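Local coordinates for uric acid degradation bifunctional protein TTL (Arabidopsis thaliana, PDB 2Q37) that carries out the last two steps of uric acid degradation, with this N-terminal domain performing the stereoselective decarboxylation of OHCU to (S)-allantoin, at residues E73-H78 / I161-Q166; T103-T108 / R138-M143; V121-K126 / K148-N153. One frame throughout, in Å; residues are numbered along the deposited sequence.

Contact 1: residues E73-H78 / I161-Q166; sequences EAFSAH and IAAMEQ. With 3AL (1-[(4S)-2,5-dioxoimidazolidin-4-yl]urea), chain B.
H78, the proton donor of the OHCU decarboxylase active site, is gripped by Q166 where the end of helix 68-76 meets the long helix 155-178 of this all-helical domain. Its NE2 gives a hydrogen bond to Q166 OE1, 2.7 Å long with an N-H...O angle of 152°. The acceptor lies almost in the imidazole plane, whereas seen from the amide the donor is tilted somewhat from the carbonyl plane; ring and amide planes stand 34° apart. Q166 reaches the histidine because its chain leaves with CG anti to the backbone N and then bends at chi2 (67°), and a weak hydrogen bond between its NE2 and T170 OG1 probably helps set the amide's rotation. Three residues before H78, on helix 68-76, F75 presents one ring face to A162, whose CB sits 4.1 Å from the ring centroid in a CH-pi contact. Q166 CB meets the same ring at its edge, 3.9 Å from F75 CE1. Q166 thus holds H78 at NE2, probably steadying the ring, while ND1 faces the bound (S)-allantoin: H78 ND1 makes a weak hydrogen bond of 3.0 Å to O5 of the ligand.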
loop_
_atom_site.group_PDB
_atom_site.type_symbol
_atom_site.label_atom_id
_atom_site.label_comp_id
_atom_site.label_asym_id
_atom_site.label_seq_id
_atom_site.Cartn_x
_atom_site.Cartn_y
_atom_site.Cartn_z
ATOM N N GLU A 73 -9.507 -0.043 -0.317
ATOM C CA GLU A 73 -10.922 0.021 -0.603
ATOM C C GLU A 73 -11.672 -0.035 0.717
ATOM O O GLU A 73 -12.592 0.765 0.958
ATOM C CB GLU A 73 -11.362 -1.148 -1.500
ATOM C CG GLU A 73 -12.848 -1.102 -1.862
ATOM C CD GLU A 73 -13.275 -2.187 -2.854
ATOM O OE1 GLU A 73 -12.925 -3.379 -2.652
ATOM O OE2 GLU A 73 -13.983 -1.844 -3.833
ATOM N N ALA A 74 -11.263 -0.962 1.582
ATOM C CA ALA A 74 -11.925 -1.122 2.862
ATOM C C ALA A 74 -11.826 0.092 3.780
ATOM O O ALA A 74 -12.781 0.379 4.507
ATOM C CB ALA A 74 -11.407 -2.364 3.570
ATOM N N PHE A 75 -10.695 0.806 3.749
ATOM C CA PHE A 75 -10.524 1.972 4.619
ATOM C C PHE A 75 -11.502 3.064 4.199
ATOM O O PHE A 75 -12.160 3.704 5.039
ATOM C CB PHE A 75 -9.100 2.556 4.545
ATOM C CG PHE A 75 -8.002 1.581 4.868
ATOM C CD1 PHE A 75 -8.221 0.491 5.709
ATOM C CD2 PHE A 75 -6.712 1.794 4.366
ATOM C CE1 PHE A 75 -7.158 -0.370 6.048
ATOM C CE2 PHE A 75 -5.656 0.944 4.697
ATOM C CZ PHE A 75 -5.874 -0.139 5.539
ATOM N N SER A 76 -11.577 3.274 2.890
ATOM C CA SER A 76 -12.439 4.292 2.322
ATOM C C SER A 76 -13.909 4.115 2.708
ATOM O O SER A 76 -14.654 5.089 2.768
ATOM C CB SER A 76 -12.320 4.285 0.796
ATOM O OG SER A 76 -12.937 3.128 0.248
ATOM N N ALA A 77 -14.325 2.883 2.981
ATOM C CA ALA A 77 -15.721 2.629 3.327
ATOM C C ALA A 77 -16.168 3.236 4.656
ATOM O O ALA A 77 -17.369 3.250 4.969
ATOM C CB ALA A 77 -15.987 1.136 3.340
ATOM N N HIS A 78 -15.224 3.736 5.440
ATOM C CA HIS A 78 -15.590 4.286 6.739
ATOM C C HIS A 78 -15.712 5.784 6.786
ATOM O O HIS A 78 -15.140 6.503 5.972
ATOM C CB HIS A 78 -14.557 3.929 7.818
ATOM C CG HIS A 78 -14.339 2.465 8.010
ATOM N ND1 HIS A 78 -15.212 1.669 8.719
ATOM C CD2 HIS A 78 -13.308 1.666 7.646
ATOM C CE1 HIS A 78 -14.725 0.442 8.793
ATOM N NE2 HIS A 78 -13.571 0.414 8.149
ATOM N N ILE A 161 -0.649 -0.245 10.463
ATOM C CA ILE A 161 -1.447 0.084 11.621
ATOM C C ILE A 161 -2.926 0.197 11.211
ATOM O O ILE A 161 -3.803 -0.340 11.877
ATOM C CB ILE A 161 -0.948 1.413 12.257
ATOM C CG1 ILE A 161 0.476 1.227 12.796
ATOM C CG2 ILE A 161 -1.883 1.849 13.381
ATOM C CD1 ILE A 161 1.121 2.520 13.320
ATOM N N ALA A 162 -3.199 0.884 10.110
ATOM C CA ALA A 162 -4.567 1.010 9.648
ATOM C C ALA A 162 -5.144 -0.374 9.347
ATOM O O ALA A 162 -6.317 -0.638 9.646
ATOM C CB ALA A 162 -4.632 1.884 8.405
ATOM N N ALA A 163 -4.330 -1.250 8.762
ATOM C CA ALA A 163 -4.785 -2.596 8.404
ATOM C C ALA A 163 -5.206 -3.364 9.645
ATOM O O ALA A 163 -6.183 -4.115 9.633
ATOM C CB ALA A 163 -3.667 -3.375 7.654
HETATM N N MSE A 164 -4.449 -3.161 10.714
HETATM C CA MSE A 164 -4.698 -3.802 11.991
HETATM C C MSE A 164 -5.936 -3.195 12.675
HETATM O O MSE A 164 -6.784 -3.917 13.204
HETATM C CB MSE A 164 -3.469 -3.632 12.872
HETATM C CG MSE A 164 -3.587 -4.276 14.224
HETATM SE SE MSE A 164 -2.108 -3.694 15.309
HETATM C CE MSE A 164 -0.651 -3.875 13.990
ATOM N N GLU A 165 -6.019 -1.868 12.684
ATOM C CA GLU A 165 -7.174 -1.198 13.259
ATOM C C GLU A 165 -8.453 -1.680 12.523
ATOM O O GLU A 165 -9.477 -1.968 13.144
ATOM C CB GLU A 165 -7.021 0.308 13.115
ATOM C CG GLU A 165 -5.990 0.888 14.037
ATOM C CD GLU A 165 -6.263 0.516 15.473
ATOM O OE1 GLU A 165 -7.382 0.788 15.943
ATOM O OE2 GLU A 165 -5.364 -0.055 16.137
ATOM N N GLN A 166 -8.366 -1.781 11.198
ATOM C CA GLN A 166 -9.474 -2.230 10.367
ATOM C C GLN A 166 -9.877 -3.646 10.752
ATOM O O GLN A 166 -11.058 -3.972 10.810
ATOM C CB GLN A 166 -9.044 -2.179 8.898
ATOM C CG GLN A 166 -9.881 -2.946 7.922
ATOM C CD GLN A 166 -11.270 -2.373 7.774
ATOM O OE1 GLN A 166 -11.452 -1.161 7.633
ATOM N NE2 GLN A 166 -12.271 -3.251 7.794
HETATM C C4 3AL B . -14.010 3.638 11.631
HETATM C C5 3AL B . -15.420 3.321 11.634
HETATM O O5 3AL B . -16.324 3.476 10.853
HETATM N N7 3AL B . -15.761 2.685 12.843
HETATM C C8 3AL B . -14.587 2.624 13.578
HETATM O O8 3AL B . -14.532 2.123 14.694
HETATM N N9 3AL B . -13.519 3.192 12.887
HETATM N N3 3AL B . -13.778 5.044 11.305
HETATM C C2 3AL B . -12.365 5.474 11.248
HETATM N N1 3AL B . -12.182 6.633 10.959
HETATM O O2 3AL B . -11.412 4.596 11.495
#

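Contact 2: residues T103-T108 / R138-M143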
loop_
_atom_site.group_PDB
_atom_site.type_symbol
_atom_site.label_atom_id
_atom_site.label_comp_id
_atom_site.label_asym_id
_atom_site.label_seq_id
_atom_site.Cartn_x
_atom_site.Cartn_y
_atom_site.Cartn_z
ATOM N N THR A 103 -19.734 6.276 22.058
ATOM C CA THR A 103 -19.043 6.781 23.247
ATOM C C THR A 103 -18.395 8.141 22.965
ATOM O O THR A 103 -18.513 9.084 23.741
ATOM C CB THR A 103 -17.938 5.801 23.694
ATOM O OG1 THR A 103 -18.539 4.618 24.230
ATOM C CG2 THR A 103 -17.035 6.433 24.747
ATOM N N ALA A 104 -17.715 8.249 21.839
ATOM C CA ALA A 104 -17.073 9.499 21.517
ATOM C C ALA A 104 -18.092 10.636 21.316
ATOM O O ALA A 104 -17.805 11.791 21.652
ATOM C CB ALA A 104 -16.203 9.328 20.286
ATOM N N PHE A 105 -19.270 10.333 20.766
ATOM C CA PHE A 105 -20.264 11.393 20.567
ATOM C C PHE A 105 -21.022 11.724 21.841
ATOM O O PHE A 105 -21.428 12.863 22.047
ATOM C CB PHE A 105 -21.214 11.053 19.421
ATOM C CG PHE A 105 -20.661 11.423 18.079
ATOM C CD1 PHE A 105 -20.384 12.749 17.785
ATOM C CD2 PHE A 105 -20.342 10.444 17.141
ATOM C CE1 PHE A 105 -19.795 13.097 16.593
ATOM C CE2 PHE A 105 -19.750 10.781 15.938
ATOM C CZ PHE A 105 -19.474 12.108 15.663
ATOM N N ALA A 106 -21.180 10.737 22.709
ATOM C CA ALA A 106 -21.823 10.958 23.991
ATOM C C ALA A 106 -20.832 11.717 24.906
ATOM O O ALA A 106 -21.135 11.983 26.072
ATOM C CB ALA A 106 -22.196 9.617 24.617
ATOM N N THR A 107 -19.653 12.062 24.386
ATOM C CA THR A 107 -18.651 12.766 25.189
ATOM C C THR A 107 -17.902 13.818 24.385
ATOM O O THR A 107 -16.976 14.449 24.890
ATOM C CB THR A 107 -17.564 11.794 25.753
ATOM O OG1 THR A 107 -16.874 11.159 24.661
ATOM C CG2 THR A 107 -18.182 10.731 26.662
ATOM N N THR A 108 -18.290 14.007 23.131
ATOM C CA THR A 108 -17.582 14.951 22.284
ATOM C C THR A 108 -17.678 16.400 22.735
ATOM O O THR A 108 -18.330 16.720 23.732
ATOM C CB THR A 108 -18.073 14.868 20.839
ATOM O OG1 THR A 108 -17.142 15.540 19.981
ATOM C CG2 THR A 108 -19.430 15.529 20.711
ATOM N N ARG A 138 -13.418 4.918 23.115
ATOM C CA ARG A 138 -12.553 6.035 22.842
ATOM C C ARG A 138 -13.315 7.332 22.672
ATOM O O ARG A 138 -14.464 7.366 22.219
ATOM C CB ARG A 138 -11.714 5.744 21.601
ATOM C CG ARG A 138 -11.199 4.307 21.547
ATOM C CD ARG A 138 -9.719 4.178 21.865
ATOM N NE ARG A 138 -9.035 3.429 20.805
ATOM C CZ ARG A 138 -9.155 2.115 20.602
ATOM N NH1 ARG A 138 -9.930 1.377 21.404
ATOM N NH2 ARG A 138 -8.529 1.545 19.563
ATOM N N THR A 139 -12.640 8.400 23.068
ATOM C CA THR A 139 -13.142 9.755 22.983
ATOM C C THR A 139 -12.564 10.376 21.713
ATOM O O THR A 139 -11.582 9.869 21.163
ATOM C CB THR A 139 -12.661 10.544 24.201
ATOM O OG1 THR A 139 -13.421 10.143 25.349
ATOM C CG2 THR A 139 -12.809 12.032 23.974
ATOM N N HIS A 140 -13.181 11.447 21.221
ATOM C CA HIS A 140 -12.647 12.111 20.037
ATOM C C HIS A 140 -11.299 12.718 20.405
ATOM O O HIS A 140 -10.389 12.820 19.571
ATOM C CB HIS A 140 -13.596 13.201 19.545
ATOM C CG HIS A 140 -14.801 12.665 18.845
ATOM N ND1 HIS A 140 -16.059 12.691 19.403
ATOM C CD2 HIS A 140 -14.932 12.060 17.642
ATOM C CE1 HIS A 140 -16.916 12.124 18.571
ATOM N NE2 HIS A 140 -16.257 11.733 17.495
ATOM N N ALA A 141 -11.180 13.101 21.671
ATOM C CA ALA A 141 -9.959 13.688 22.200
ATOM C C ALA A 141 -8.804 12.669 22.178
ATOM O O ALA A 141 -7.693 12.981 21.718
ATOM C CB ALA A 141 -10.206 14.188 23.620
ATOM N N GLU A 142 -9.053 11.458 22.675
ATOM C CA GLU A 142 -8.010 10.444 22.678
ATOM C C GLU A 142 -7.648 10.103 21.241
ATOM O O GLU A 142 -6.470 9.954 20.902
ATOM C CB GLU A 142 -8.482 9.184 23.387
ATOM C CG GLU A 142 -9.009 9.439 24.776
ATOM C CD GLU A 142 -9.667 8.218 25.360
ATOM O OE1 GLU A 142 -10.108 7.358 24.572
ATOM O OE2 GLU A 142 -9.757 8.116 26.598
HETATM N N MSE A 143 -8.665 9.994 20.391
HETATM C CA MSE A 143 -8.440 9.661 18.993
HETATM C C MSE A 143 -7.746 10.775 18.229
HETATM O O MSE A 143 -6.978 10.502 17.320
HETATM C CB MSE A 143 -9.756 9.283 18.324
HETATM C CG MSE A 143 -10.331 7.984 18.863
HETATM SE SE MSE A 143 -11.731 7.258 17.731
HETATM C CE MSE A 143 -13.314 7.812 18.748
HETATM O O HOH W 1 -16.228 5.772 20.492
#
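The short helix 102-105 and the turn after it pack against the N-terminal end of helix 140-150, with A104 and H140 at the centre of this joint in the OHCU decarboxylase domain. A104 CB lies over one face of the H140 imidazole, 3.5 Å from the ring centroid and 18° off the ring normal, a close CH-pi contact. The histidine also turns an edge toward F105: its CE1 stands over the centre of the phenyl face in an edge-to-face pair, with centroids 4.6 Å apart and planes at 65°. In H140, chi1 of -75° sets CG anti to the carbonyl carbon and turns the ring toward A104, F105 and T108. There ND1 is 3.0 Å from A104 O and 3.1 Å from T108 OG1.

Farther along, M143 CE touches A104 CB at 3.6 Å, while T103 brings its methyl CG2 against the R138 carbonyl. A water accepts from A104 N and lies 2.9 Å from R138 O, to which it can donate; A104 N and R138 O themselves have a poor angle for direct bonding. Each segment is also tied within itself. T107 OG1 donates to T103 O, closing the turn behind the short helix, and T139 N, at the N-cap position, donates to E142 OE1, meeting that oxygen from above the carboxylate plane. The hydroxyl of T103 instead bonds S136 O, just ahead of residues 138-143.

Helix 110-127 borders the joint, with L113 against F105 and T108, and A112 and L116 against H140. From helix 140-150, M143 reaches I81 and the allantoin-binding residues I133 and A135, placing the joint beside the allantoin pocket.

Contact 3: residues V121-K126 / K148-N153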
loop_
_atom_site.group_PDB
_atom_site.type_symbol
_atom_site.label_atom_id
_atom_site.label_comp_id
_atom_site.label_asym_id
_atom_site.label_seq_id
_atom_site.Cartn_x
_atom_site.Cartn_y
_atom_site.Cartn_z
ATOM N N VAL A 121 -7.971 16.050 7.342
ATOM C CA VAL A 121 -7.614 16.566 6.038
ATOM C C VAL A 121 -6.103 16.455 5.869
ATOM O O VAL A 121 -5.629 16.022 4.819
ATOM C CB VAL A 121 -8.010 18.039 5.900
ATOM C CG1 VAL A 121 -7.442 18.605 4.603
ATOM C CG2 VAL A 121 -9.516 18.170 5.926
ATOM N N LEU A 122 -5.356 16.852 6.904
ATOM C CA LEU A 122 -3.893 16.798 6.869
ATOM C C LEU A 122 -3.382 15.372 6.709
ATOM O O LEU A 122 -2.436 15.130 5.971
ATOM C CB LEU A 122 -3.282 17.357 8.151
ATOM C CG LEU A 122 -3.653 18.750 8.646
ATOM C CD1 LEU A 122 -2.691 19.107 9.779
ATOM C CD2 LEU A 122 -3.559 19.780 7.519
ATOM N N TYR A 123 -4.008 14.438 7.415
ATOM C CA TYR A 123 -3.602 13.041 7.377
ATOM C C TYR A 123 -3.855 12.393 6.014
ATOM O O TYR A 123 -3.027 11.627 5.520
ATOM C CB TYR A 123 -4.331 12.290 8.502
ATOM C CG TYR A 123 -3.998 10.824 8.653
ATOM C CD1 TYR A 123 -4.476 9.879 7.739
ATOM C CD2 TYR A 123 -3.231 10.374 9.723
ATOM C CE1 TYR A 123 -4.197 8.517 7.885
ATOM C CE2 TYR A 123 -2.947 9.007 9.884
ATOM C CZ TYR A 123 -3.434 8.095 8.957
ATOM O OH TYR A 123 -3.150 6.767 9.089
ATOM N N LYS A 124 -4.990 12.717 5.405
ATOM C CA LYS A 124 -5.356 12.164 4.106
ATOM C C LYS A 124 -4.377 12.638 3.053
ATOM O O LYS A 124 -3.996 11.888 2.154
ATOM C CB LYS A 124 -6.770 12.602 3.738
ATOM C CG LYS A 124 -7.529 11.602 2.894
ATOM C CD LYS A 124 -7.011 11.551 1.474
ATOM C CE LYS A 124 -7.882 10.641 0.617
ATOM N NZ LYS A 124 -9.340 10.876 0.861
ATOM N N LYS A 125 -3.974 13.899 3.167
ATOM C CA LYS A 125 -3.023 14.474 2.230
ATOM C C LYS A 125 -1.702 13.706 2.347
ATOM O O LYS A 125 -1.138 13.255 1.344
ATOM C CB LYS A 125 -2.790 15.967 2.533
ATOM C CG LYS A 125 -1.751 16.613 1.604
ATOM C CD LYS A 125 -1.402 18.075 1.952
ATOM C CE LYS A 125 -0.410 18.654 0.912
ATOM N NZ LYS A 125 0.068 20.058 1.160
ATOM N N LYS A 126 -1.218 13.548 3.574
ATOM C CA LYS A 126 0.037 12.857 3.786
ATOM C C LYS A 126 0.036 11.362 3.463
ATOM O O LYS A 126 0.892 10.898 2.722
ATOM C CB LYS A 126 0.521 13.065 5.223
ATOM C CG LYS A 126 1.905 12.456 5.543
ATOM C CD LYS A 126 2.397 12.997 6.890
ATOM C CE LYS A 126 3.789 12.512 7.291
ATOM N NZ LYS A 126 3.811 11.113 7.805
ATOM N N LYS A 148 -2.682 12.665 15.759
ATOM C CA LYS A 148 -1.502 13.540 15.749
ATOM C C LYS A 148 -0.236 12.705 15.931
ATOM O O LYS A 148 0.784 12.930 15.269
ATOM C CB LYS A 148 -1.565 14.560 16.884
ATOM C CG LYS A 148 -2.439 15.761 16.626
ATOM C CD LYS A 148 -2.465 16.645 17.857
ATOM C CE LYS A 148 -3.374 17.840 17.648
ATOM N NZ LYS A 148 -3.976 18.269 18.950
ATOM N N GLU A 149 -0.308 11.749 16.848
ATOM C CA GLU A 149 0.811 10.871 17.125
ATOM C C GLU A 149 1.162 10.137 15.823
ATOM O O GLU A 149 2.267 10.272 15.294
ATOM C CB GLU A 149 0.406 9.858 18.204
ATOM C CG GLU A 149 1.535 9.299 19.038
ATOM C CD GLU A 149 1.905 10.202 20.222
ATOM O OE1 GLU A 149 2.149 11.417 20.005
ATOM O OE2 GLU A 149 1.960 9.693 21.373
ATOM N N ARG A 150 0.198 9.387 15.290
ATOM C CA ARG A 150 0.413 8.597 14.078
ATOM C C ARG A 150 0.820 9.377 12.839
ATOM O O ARG A 150 1.390 8.809 11.903
ATOM C CB ARG A 150 -0.828 7.751 13.787
ATOM C CG ARG A 150 -0.966 6.567 14.740
ATOM C CD ARG A 150 -2.324 5.904 14.646
ATOM N NE ARG A 150 -2.652 5.535 13.277
ATOM C CZ ARG A 150 -3.727 4.840 12.940
ATOM N NH1 ARG A 150 -4.574 4.433 13.881
ATOM N NH2 ARG A 150 -3.959 4.569 11.661
ATOM N N TYR A 151 0.543 10.673 12.841
ATOM C CA TYR A 151 0.882 11.518 11.715
ATOM C C TYR A 151 2.398 11.502 11.412
ATOM O O TYR A 151 2.826 11.702 10.268
ATOM C CB TYR A 151 0.422 12.946 12.000
ATOM C CG TYR A 151 0.518 13.856 10.795
ATOM C CD1 TYR A 151 -0.387 13.747 9.745
ATOM C CD2 TYR A 151 1.524 14.810 10.697
ATOM C CE1 TYR A 151 -0.290 14.565 8.629
ATOM C CE2 TYR A 151 1.630 15.631 9.583
ATOM C CZ TYR A 151 0.722 15.502 8.558
ATOM O OH TYR A 151 0.831 16.297 7.449
ATOM N N GLU A 152 3.201 11.252 12.438
ATOM C CA GLU A 152 4.654 11.222 12.302
ATOM C C GLU A 152 5.246 9.876 11.868
ATOM O O GLU A 152 6.465 9.693 11.909
ATOM C CB GLU A 152 5.310 11.636 13.626
ATOM C CG GLU A 152 5.960 13.008 13.616
ATOM C CD GLU A 152 4.964 14.132 13.421
ATOM O OE1 GLU A 152 3.941 14.138 14.141
ATOM O OE2 GLU A 152 5.211 15.010 12.559
ATOM N N ASN A 153 4.401 8.932 11.476
ATOM C CA ASN A 153 4.877 7.623 11.050
ATOM C C ASN A 153 5.176 7.656 9.559
ATOM O O ASN A 153 4.709 8.542 8.848
ATOM C CB ASN A 153 3.803 6.560 11.320
ATOM C CG ASN A 153 3.650 6.236 12.796
ATOM O OD1 ASN A 153 2.586 5.803 13.243
ATOM N ND2 ASN A 153 4.714 6.428 13.557
#
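K126 lies across the Y151 ring where the last turns of helix 110-127 meet the C-terminal end of helix 140-150, which runs into a type I beta turn from R150 to N153. The lysine methylene CD sits over one face of the tyrosine, offset toward the rim and 3.7 Å from the ring centroid, in a CH-pi contact. Its chain is extended from the backbone as far as CE and then turns at chi4 (-77°), bringing the ammonium to the carbonyl of the same tyrosine. K126 NZ donates to Y151 O over 2.7 Å, approaching at a C=O...N angle of 158°. N153 O, also in the turn, lies 2.9 Å from K126 NZ. Y151 is therefore engaged twice by one lysine, by its ring face and by its backbone oxygen.

The edge of the same ring points into helix 110-127. L122 O and Y123 CA lie near the ring plane, with Y151 CE1 3.5 Å from L122 O, and L122 CB adds an apolar contact to that carbon, while W119, a turn earlier on the helix, makes an edge-to-face pair with Y151.

In the next shell, the buried Y123 and the partly exposed R150 converge on E158 of helix 155-178: the tyrosine hydroxyl hydrogen-bonds E158 OE1, and R150 NE forms a salt bridge with it. F131, an allantoin-binding residue, packs edge-to-face with Y123, and the backbone O of K126 takes a weak hydrogen bond from N67 of the second subunit. Between the side chains of Y123 and R150 the ring and guanidinium planes stand 73° apart, with Y123 OH 3.5 Å from R150 NH2.

In the fold
Contacts 2 and 3 share helix 140-150, one at its start and the other at its end, with centres 19 Å apart; along the chain their segments alternate. Both are nested within the loop closed by contact 1, and both touch it through helix 155-178. I161 CG2 lies 3.5 Å from R150 CZ, joining contacts 1 and 3, while E165 OE1 and R138 NH2 make a weak long ion pair between contacts 1 and 2. Contact 1 supplies H78 to the allantoin site directly. The others border it at one remove: the side chains of M143 in contact 2 and R150 in contact 3 each come within about 7 Å of the ligand, nearest atoms, and both pack on I133.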